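Local coordinates for isochorismatase family protein (Enterococcus faecalis, PDB 2A67) that is of undetermined function but is probably a hydrolase of the isochorismatase family, related to nicotinamidases, at residues Q22-P27 with T145-I150; V39-H44 with P74-I79; L104-V109 with T117-A122. All coordinates share one frame; numbering follows the deposited sequence.

Contact 1: residues Q22-P27 with T145-I150; sequences QLYRLP and TAAQII
Tyr24 carries the whole of its segment's share in this contact, meeting Ala146, Ala147 and Ile150 on the first turns of helix 146-157. The packing is mainly apolar. Tyr24 CB and Ala146 CB approach to 3.3 Å, a close approach, at which the small alanine puts no further atoms in the way of the ring. A chi1 of -177° puts CG anti to the backbone N and lays the ring across the first turn of the helix. Its CD2 lies 3.7 Å from Ile150 CD1, one turn further on, where the long arm of the isoleucine comes in obliquely. At the far end Tyr24 OH stands 4.0 Å from Ala147 CB, while Ala147 N sits over one face of the ring. Arg25 lays its CG over the centre of a face, 3.7 Å above the ring plane.

The helix start that receives the tyrosine is closed by a capping box. Gln148 N donates to Thr145 OG1 at 3.2 Å, and Thr145 N returns a bond of 2.9 Å to a lone pair of Gln148 OE1, in the carbonyl plane. Threonine suits the N-cap because its hydroxyl can accept from a backbone N-H of the first turn.

No hydrogen bond crosses between the two segments, but the Tyr24 backbone bonds to Thr138 and to the hydroxyl of Ser137. Gln148 packs on Leu144 and Ile149 on His152, both of the second subunit.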
# COMPACT_ATOMS: atom_id res chain seq x y z
N GLN D 22 -18.07 -9.18 -13.11
CA GLN D 22 -17.02 -10.10 -13.59
C GLN D 22 -15.63 -9.45 -13.48
O GLN D 22 -15.45 -8.29 -13.88
CB GLN D 22 -17.27 -10.53 -15.03
CG GLN D 22 -18.36 -11.58 -15.19
CD GLN D 22 -18.02 -12.63 -16.24
OE1 GLN D 22 -17.78 -12.31 -17.41
NE2 GLN D 22 -18.01 -13.90 -15.82
N LEU D 23 -14.68 -10.19 -12.93
CA LEU D 23 -13.27 -9.76 -12.89
C LEU D 23 -12.69 -9.61 -14.30
O LEU D 23 -12.94 -10.44 -15.16
CB LEU D 23 -12.46 -10.78 -12.09
CG LEU D 23 -12.58 -10.70 -10.56
CD1 LEU D 23 -12.05 -11.99 -9.95
CD2 LEU D 23 -11.84 -9.49 -9.99
N TYR D 24 -11.94 -8.54 -14.53
CA TYR D 24 -11.40 -8.18 -15.84
C TYR D 24 -10.36 -9.21 -16.35
O TYR D 24 -9.32 -9.47 -15.69
CB TYR D 24 -10.77 -6.80 -15.75
CG TYR D 24 -10.22 -6.28 -17.05
CD1 TYR D 24 -11.08 -5.92 -18.12
CD2 TYR D 24 -8.84 -6.12 -17.23
CE1 TYR D 24 -10.55 -5.44 -19.34
CE2 TYR D 24 -8.31 -5.63 -18.43
CZ TYR D 24 -9.16 -5.29 -19.47
OH TYR D 24 -8.62 -4.82 -20.63
N ARG D 25 -10.69 -9.79 -17.50
CA ARG D 25 -9.90 -10.79 -18.18
C ARG D 25 -9.41 -11.92 -17.29
O ARG D 25 -8.26 -12.33 -17.40
CB ARG D 25 -8.72 -10.12 -18.93
CG ARG D 25 -9.22 -9.06 -19.88
CD ARG D 25 -8.18 -8.49 -20.82
NE ARG D 25 -8.88 -7.77 -21.89
CZ ARG D 25 -8.30 -6.94 -22.75
NH1 ARG D 25 -6.99 -6.72 -22.70
NH2 ARG D 25 -9.03 -6.32 -23.67
N LEU D 26 -10.29 -12.44 -16.43
CA LEU D 26 -9.95 -13.51 -15.49
C LEU D 26 -9.49 -14.82 -16.12
O LEU D 26 -8.54 -15.46 -15.61
CB LEU D 26 -11.10 -13.78 -14.51
CG LEU D 26 -10.77 -14.72 -13.32
CD1 LEU D 26 -9.69 -14.14 -12.40
CD2 LEU D 26 -12.02 -15.13 -12.56
N PRO D 27 -10.19 -15.29 -17.20
CA PRO D 27 -9.69 -16.54 -17.80
C PRO D 27 -8.19 -16.51 -18.10
O PRO D 27 -7.51 -17.45 -17.71
CB PRO D 27 -10.51 -16.66 -19.09
CG PRO D 27 -11.84 -15.99 -18.74
CD PRO D 27 -11.43 -14.81 -17.85
N THR D 145 -12.25 2.28 -15.07
CA THR D 145 -12.43 0.89 -15.53
C THR D 145 -11.37 0.02 -14.86
O THR D 145 -10.37 0.55 -14.37
CB THR D 145 -12.19 0.77 -17.05
OG1 THR D 145 -10.88 1.27 -17.36
CG2 THR D 145 -13.26 1.56 -17.83
N ALA D 146 -11.58 -1.30 -14.86
CA ALA D 146 -10.58 -2.27 -14.39
C ALA D 146 -9.25 -2.05 -15.08
O ALA D 146 -8.22 -2.04 -14.42
CB ALA D 146 -11.04 -3.67 -14.65
N ALA D 147 -9.29 -1.84 -16.40
CA ALA D 147 -8.08 -1.55 -17.20
C ALA D 147 -7.26 -0.33 -16.68
O ALA D 147 -6.04 -0.38 -16.59
CB ALA D 147 -8.45 -1.36 -18.66
N GLN D 148 -7.94 0.75 -16.32
CA GLN D 148 -7.28 1.96 -15.83
C GLN D 148 -6.69 1.76 -14.43
O GLN D 148 -5.59 2.26 -14.13
CB GLN D 148 -8.29 3.12 -15.74
CG GLN D 148 -8.80 3.68 -17.06
CD GLN D 148 -9.79 4.78 -16.82
OE1 GLN D 148 -10.89 4.54 -16.33
NE2 GLN D 148 -9.41 6.01 -17.12
N ILE D 149 -7.44 1.04 -13.59
CA ILE D 149 -7.00 0.69 -12.22
C ILE D 149 -5.75 -0.20 -12.26
O ILE D 149 -4.79 0.05 -11.52
CB ILE D 149 -8.10 -0.02 -11.38
CG1 ILE D 149 -9.33 0.90 -11.20
CG2 ILE D 149 -7.51 -0.47 -9.98
CD1 ILE D 149 -10.59 0.12 -10.80
N ILE D 150 -5.80 -1.23 -13.10
CA ILE D 150 -4.66 -2.12 -13.32
C ILE D 150 -3.45 -1.38 -13.83
O ILE D 150 -2.35 -1.56 -13.30
CB ILE D 150 -5.02 -3.29 -14.24
CG1 ILE D 150 -5.89 -4.29 -13.50
CG2 ILE D 150 -3.73 -4.02 -14.70
CD1 ILE D 150 -6.74 -5.16 -14.38

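Contact 2: residues V39-H44 with P74-I79; sequences VYRQHH and PTDFFI
Arg41 and Asp76 join the two segments by a two-pronged salt bridge. Arg41 NH1 gives its hydrogen to Asp76 OD1 at 2.8 Å, nearly straight at 170°. Beside it, Arg41 NH2 reaches Asp76 OD2 at 2.9 Å, equally straight. Both oxygens use their syn lone pairs, and the guanidinium and carboxylate planes lie only 13° apart, so the paired bonds resist rotation of either group. The arginine chain, extended from CG to NE, carries the guanidinium across to the carboxylate.

Arg41 NE makes a salt bridge with Asp71, so the guanidinium is paired with two acids, which would probably stabilise its positive charge. Arg41 NH2 has a further hydrogen bond outside the two segments. Asp76 OD2 also accepts from the backbone N of Gln73, a second bond suited to a carboxylate whose residue is buried. Thr75 adds a lighter touch, its CG2 lying 4.3 Å from Arg41 NH1.

Helix 26-42 ends in a Schellman motif: His44, with positive phi, has its N bonded to Arg41 O at 2.9 Å. The arrangement is a bidentate, end-on arginine-carboxylate pair, joining the last turn of a helix to the loop that leads into edge strand 77-81 of the parallel sheet.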
# COMPACT_ATOMS: atom_id res chain seq x y z
N VAL D 39 5.65 -24.16 -13.05
CA VAL D 39 7.13 -23.92 -12.87
C VAL D 39 7.53 -24.13 -11.39
O VAL D 39 8.55 -24.72 -11.08
CB VAL D 39 7.50 -22.49 -13.29
CG1 VAL D 39 8.91 -22.09 -12.83
CG2 VAL D 39 7.30 -22.25 -14.81
N TYR D 40 6.72 -23.63 -10.46
CA TYR D 40 7.01 -23.82 -9.04
C TYR D 40 7.01 -25.28 -8.65
O TYR D 40 7.89 -25.71 -7.89
CB TYR D 40 6.05 -22.97 -8.18
CG TYR D 40 6.55 -21.56 -8.09
CD1 TYR D 40 6.41 -20.69 -9.17
CD2 TYR D 40 7.19 -21.10 -6.94
CE1 TYR D 40 6.91 -19.40 -9.13
CE2 TYR D 40 7.67 -19.78 -6.86
CZ TYR D 40 7.52 -18.95 -7.96
OH TYR D 40 8.00 -17.65 -7.92
N ARG D 41 6.08 -26.06 -9.20
CA ARG D 41 6.01 -27.53 -8.92
C ARG D 41 7.24 -28.26 -9.42
O ARG D 41 7.85 -29.04 -8.67
CB ARG D 41 4.77 -28.16 -9.54
CG ARG D 41 3.43 -27.66 -8.88
CD ARG D 41 2.28 -28.69 -8.99
NE ARG D 41 1.05 -28.03 -8.63
CZ ARG D 41 0.77 -27.56 -7.41
NH1 ARG D 41 1.61 -27.78 -6.39
NH2 ARG D 41 -0.37 -26.94 -7.21
N GLN D 42 7.63 -27.96 -10.66
CA GLN D 42 8.87 -28.47 -11.26
C GLN D 42 10.10 -28.21 -10.39
O GLN D 42 11.00 -29.06 -10.30
CB GLN D 42 9.17 -27.73 -12.55
CG GLN D 42 8.20 -27.79 -13.74
CD GLN D 42 8.62 -26.70 -14.80
OE1 GLN D 42 9.82 -26.35 -14.93
NE2 GLN D 42 7.62 -26.16 -15.54
N HIS D 43 10.20 -27.01 -9.81
CA HIS D 43 11.34 -26.68 -8.95
C HIS D 43 11.16 -27.11 -7.49
O HIS D 43 12.05 -26.92 -6.69
CB HIS D 43 11.72 -25.18 -9.02
CG HIS D 43 12.23 -24.72 -10.36
ND1 HIS D 43 13.58 -24.53 -10.63
CD2 HIS D 43 11.58 -24.42 -11.52
CE1 HIS D 43 13.73 -24.10 -11.87
NE2 HIS D 43 12.53 -24.04 -12.44
N HIS D 44 10.00 -27.71 -7.15
CA HIS D 44 9.60 -28.02 -5.76
C HIS D 44 9.69 -26.78 -4.87
O HIS D 44 10.25 -26.82 -3.76
CB HIS D 44 10.41 -29.20 -5.16
CG HIS D 44 10.47 -30.40 -6.05
ND1 HIS D 44 11.53 -30.66 -6.89
CD2 HIS D 44 9.59 -31.41 -6.24
CE1 HIS D 44 11.31 -31.78 -7.54
NE2 HIS D 44 10.13 -32.25 -7.18
N PRO D 74 -2.59 -30.83 -2.20
CA PRO D 74 -2.64 -30.82 -0.72
C PRO D 74 -1.31 -30.41 -0.11
O PRO D 74 -1.22 -30.11 1.09
CB PRO D 74 -2.97 -32.28 -0.36
CG PRO D 74 -2.60 -33.07 -1.56
CD PRO D 74 -2.80 -32.19 -2.75
N THR D 75 -0.34 -30.36 -0.99
CA THR D 75 1.05 -30.00 -0.79
C THR D 75 1.30 -28.48 -0.69
O THR D 75 2.21 -28.02 0.02
CB THR D 75 1.76 -30.61 -1.99
OG1 THR D 75 2.31 -31.84 -1.57
CG2 THR D 75 2.80 -29.69 -2.70
N ASP D 76 0.48 -27.73 -1.41
CA ASP D 76 0.45 -26.28 -1.28
C ASP D 76 0.14 -25.81 0.15
O ASP D 76 -0.26 -26.60 1.01
CB ASP D 76 -0.57 -25.73 -2.28
CG ASP D 76 -0.28 -26.19 -3.71
OD1 ASP D 76 0.87 -26.55 -4.01
OD2 ASP D 76 -1.19 -26.16 -4.54
N PHE D 77 0.39 -24.53 0.39
CA PHE D 77 0.17 -23.90 1.70
C PHE D 77 -1.03 -23.00 1.53
O PHE D 77 -1.31 -22.55 0.41
CB PHE D 77 1.40 -23.09 2.15
CG PHE D 77 2.65 -23.94 2.36
CD1 PHE D 77 2.73 -24.82 3.46
CD2 PHE D 77 3.70 -23.89 1.47
CE1 PHE D 77 3.90 -25.63 3.66
CE2 PHE D 77 4.87 -24.71 1.65
CZ PHE D 77 4.95 -25.58 2.76
N PHE D 78 -1.75 -22.79 2.63
CA PHE D 78 -3.00 -22.01 2.58
C PHE D 78 -2.99 -21.09 3.78
O PHE D 78 -2.72 -21.52 4.93
CB PHE D 78 -4.22 -22.96 2.63
CG PHE D 78 -4.30 -23.87 1.42
CD1 PHE D 78 -4.91 -23.44 0.27
CD2 PHE D 78 -3.68 -25.13 1.43
CE1 PHE D 78 -4.97 -24.28 -0.86
CE2 PHE D 78 -3.72 -25.97 0.30
CZ PHE D 78 -4.36 -25.53 -0.84
N ILE D 79 -3.26 -19.81 3.51
CA ILE D 79 -3.33 -18.82 4.57
C ILE D 79 -4.75 -18.27 4.63
O ILE D 79 -5.27 -17.88 3.60
CB ILE D 79 -2.36 -17.67 4.26
CG1 ILE D 79 -0.91 -18.22 4.21
CG2 ILE D 79 -2.44 -16.54 5.31
CD1 ILE D 79 -0.36 -18.51 5.57

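Contact 3: residues L104-V109 with T117-A122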
# COMPACT_ATOMS: atom_id res chain seq x y z
N LEU D 104 9.15 -13.27 -3.00
CA LEU D 104 7.73 -13.58 -3.19
C LEU D 104 7.39 -13.16 -4.59
O LEU D 104 7.60 -12.00 -4.94
CB LEU D 104 6.86 -12.69 -2.23
CG LEU D 104 7.08 -12.98 -0.75
CD1 LEU D 104 6.30 -11.97 0.12
CD2 LEU D 104 6.66 -14.47 -0.49
N GLU D 105 6.84 -14.08 -5.36
CA GLU D 105 6.21 -13.75 -6.65
C GLU D 105 4.69 -13.66 -6.42
O GLU D 105 4.05 -14.65 -6.11
CB GLU D 105 6.50 -14.82 -7.73
CG GLU D 105 5.91 -14.43 -9.09
CD GLU D 105 6.27 -15.43 -10.21
OE1 GLU D 105 7.28 -16.19 -10.07
OE2 GLU D 105 5.54 -15.41 -11.22
N ILE D 106 4.12 -12.49 -6.64
CA ILE D 106 2.75 -12.20 -6.21
C ILE D 106 1.76 -12.10 -7.37
O ILE D 106 2.04 -11.49 -8.40
CB ILE D 106 2.74 -10.91 -5.35
CG1 ILE D 106 3.56 -11.16 -4.07
CG2 ILE D 106 1.27 -10.49 -4.93
CD1 ILE D 106 4.08 -9.92 -3.33
N ALA D 107 0.57 -12.66 -7.17
CA ALA D 107 -0.53 -12.54 -8.14
C ALA D 107 -1.83 -12.54 -7.32
O ALA D 107 -1.83 -12.96 -6.15
CB ALA D 107 -0.49 -13.75 -9.13
N GLY D 108 -2.89 -11.99 -7.89
CA GLY D 108 -4.25 -12.22 -7.32
C GLY D 108 -5.18 -11.11 -7.63
O GLY D 108 -4.97 -10.36 -8.58
N VAL D 109 -6.22 -10.99 -6.79
CA VAL D 109 -7.30 -10.02 -6.92
C VAL D 109 -7.64 -9.57 -5.49
O VAL D 109 -7.33 -10.29 -4.54
CB VAL D 109 -8.59 -10.68 -7.58
CG1 VAL D 109 -8.24 -11.32 -8.97
CG2 VAL D 109 -9.13 -11.78 -6.66
N THR D 117 -2.02 -3.89 -1.28
CA THR D 117 -1.62 -3.84 0.12
C THR D 117 -0.57 -4.87 0.46
O THR D 117 0.38 -4.57 1.14
CB THR D 117 -2.87 -4.06 1.07
OG1 THR D 117 -3.95 -3.23 0.58
CG2 THR D 117 -2.52 -3.60 2.50
N THR D 118 -0.77 -6.11 0.04
CA THR D 118 0.17 -7.18 0.38
C THR D 118 1.62 -6.91 -0.25
O THR D 118 2.62 -7.21 0.38
CB THR D 118 -0.42 -8.52 -0.10
OG1 THR D 118 -1.73 -8.67 0.54
CG2 THR D 118 0.50 -9.73 0.27
N ILE D 119 1.66 -6.28 -1.41
CA ILE D 119 2.93 -5.90 -2.13
C ILE D 119 3.68 -4.82 -1.32
O ILE D 119 4.83 -5.01 -0.97
CB ILE D 119 2.64 -5.41 -3.54
CG1 ILE D 119 2.26 -6.61 -4.43
CG2 ILE D 119 3.88 -4.64 -4.15
CD1 ILE D 119 1.68 -6.14 -5.78
N ARG D 120 2.98 -3.75 -0.94
CA ARG D 120 3.54 -2.66 -0.11
C ARG D 120 3.97 -3.17 1.24
O ARG D 120 5.06 -2.84 1.70
CB ARG D 120 2.56 -1.48 0.04
CG ARG D 120 2.16 -0.94 -1.34
CD ARG D 120 1.74 0.50 -1.29
NE ARG D 120 0.83 0.79 -2.42
CZ ARG D 120 0.78 1.94 -3.09
NH1 ARG D 120 1.60 2.97 -2.79
NH2 ARG D 120 -0.10 2.08 -4.09
N MSE D 121 3.15 -4.04 1.84
CA MSE D 121 3.54 -4.68 3.10
C MSE D 121 4.79 -5.61 2.98
O MSE D 121 5.69 -5.54 3.80
CB MSE D 121 2.33 -5.44 3.69
CG MSE D 121 2.56 -5.95 5.08
SE MSE D 121 2.57 -4.53 6.51
CE MSE D 121 1.81 -3.38 5.76
N ALA D 122 4.76 -6.52 2.03
CA ALA D 122 5.80 -7.48 1.86
C ALA D 122 7.10 -6.69 1.59
O ALA D 122 8.10 -7.02 2.18
CB ALA D 122 5.49 -8.37 0.68
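This is a buried, wholly apolar contact between a central strand and the helix that follows it, within the beta-alpha-beta unit formed by strand 103-109, helix 111-125 and strand 128-137. Leu104 and Ile106, two places apart on the strand, direct their side chains at the helix. Branch CD1 of Leu104 comes to 3.7 Å from Ala122 CB, whose small methyl lets the leucine come close to the helix. Ile106 meets Ile119 obliquely with both of its outer branches. Its CD1 lies 3.9 Å from Ile119 CG1, and its CG2 approaches the same methylene to 4.0 Å. Ile106 straddles that carbon because CG1 stands beside the backbone N and CG2 beside the carbonyl carbon (chi1 -64°). Isoleucine suits both places, Ile106 and Ile119, giving broad hydrocarbon surfaces.

Between Leu104 and Ile106, Glu105 points to the other side of the sheet, where Arg5, Arg36, Thr132 and Tyr40 supply partners for its buried carboxylate. Ile106 also touches Ile10 of strand 5-10 and Cys129 of strand 128-137, the two strands flanking its own. Ile119 and Ala122 rest on strand 128-137 as well, and Ile119 meets Trp157 of helix 146-157, while Arg120 of helix 111-125 pairs with Asp116 of the second subunit.

Contact 3 lies nearest the middle of the chain, its centre about 17 Å from the centres of contacts 1 and 2, which are 27 Å apart on opposite sides of the chain's centre. Contact 1 sits at the start of helix 26-42, through the loop leading into it, and contact 2 at its end; contacts 2 and 3 reach the same parallel sheet. Along the chain, contact 2 closes before contact 3 opens, and both are nested within the loop closed by contact 1. Direct touches join them: Leu23 packs on Val109, and Tyr40 probably bonds to Glu105 through its hydroxyl. The three thus sample one alpha/beta domain from edge strand 77-81 to the sheet centre, with contacts 1 and 3 also touching the second subunit.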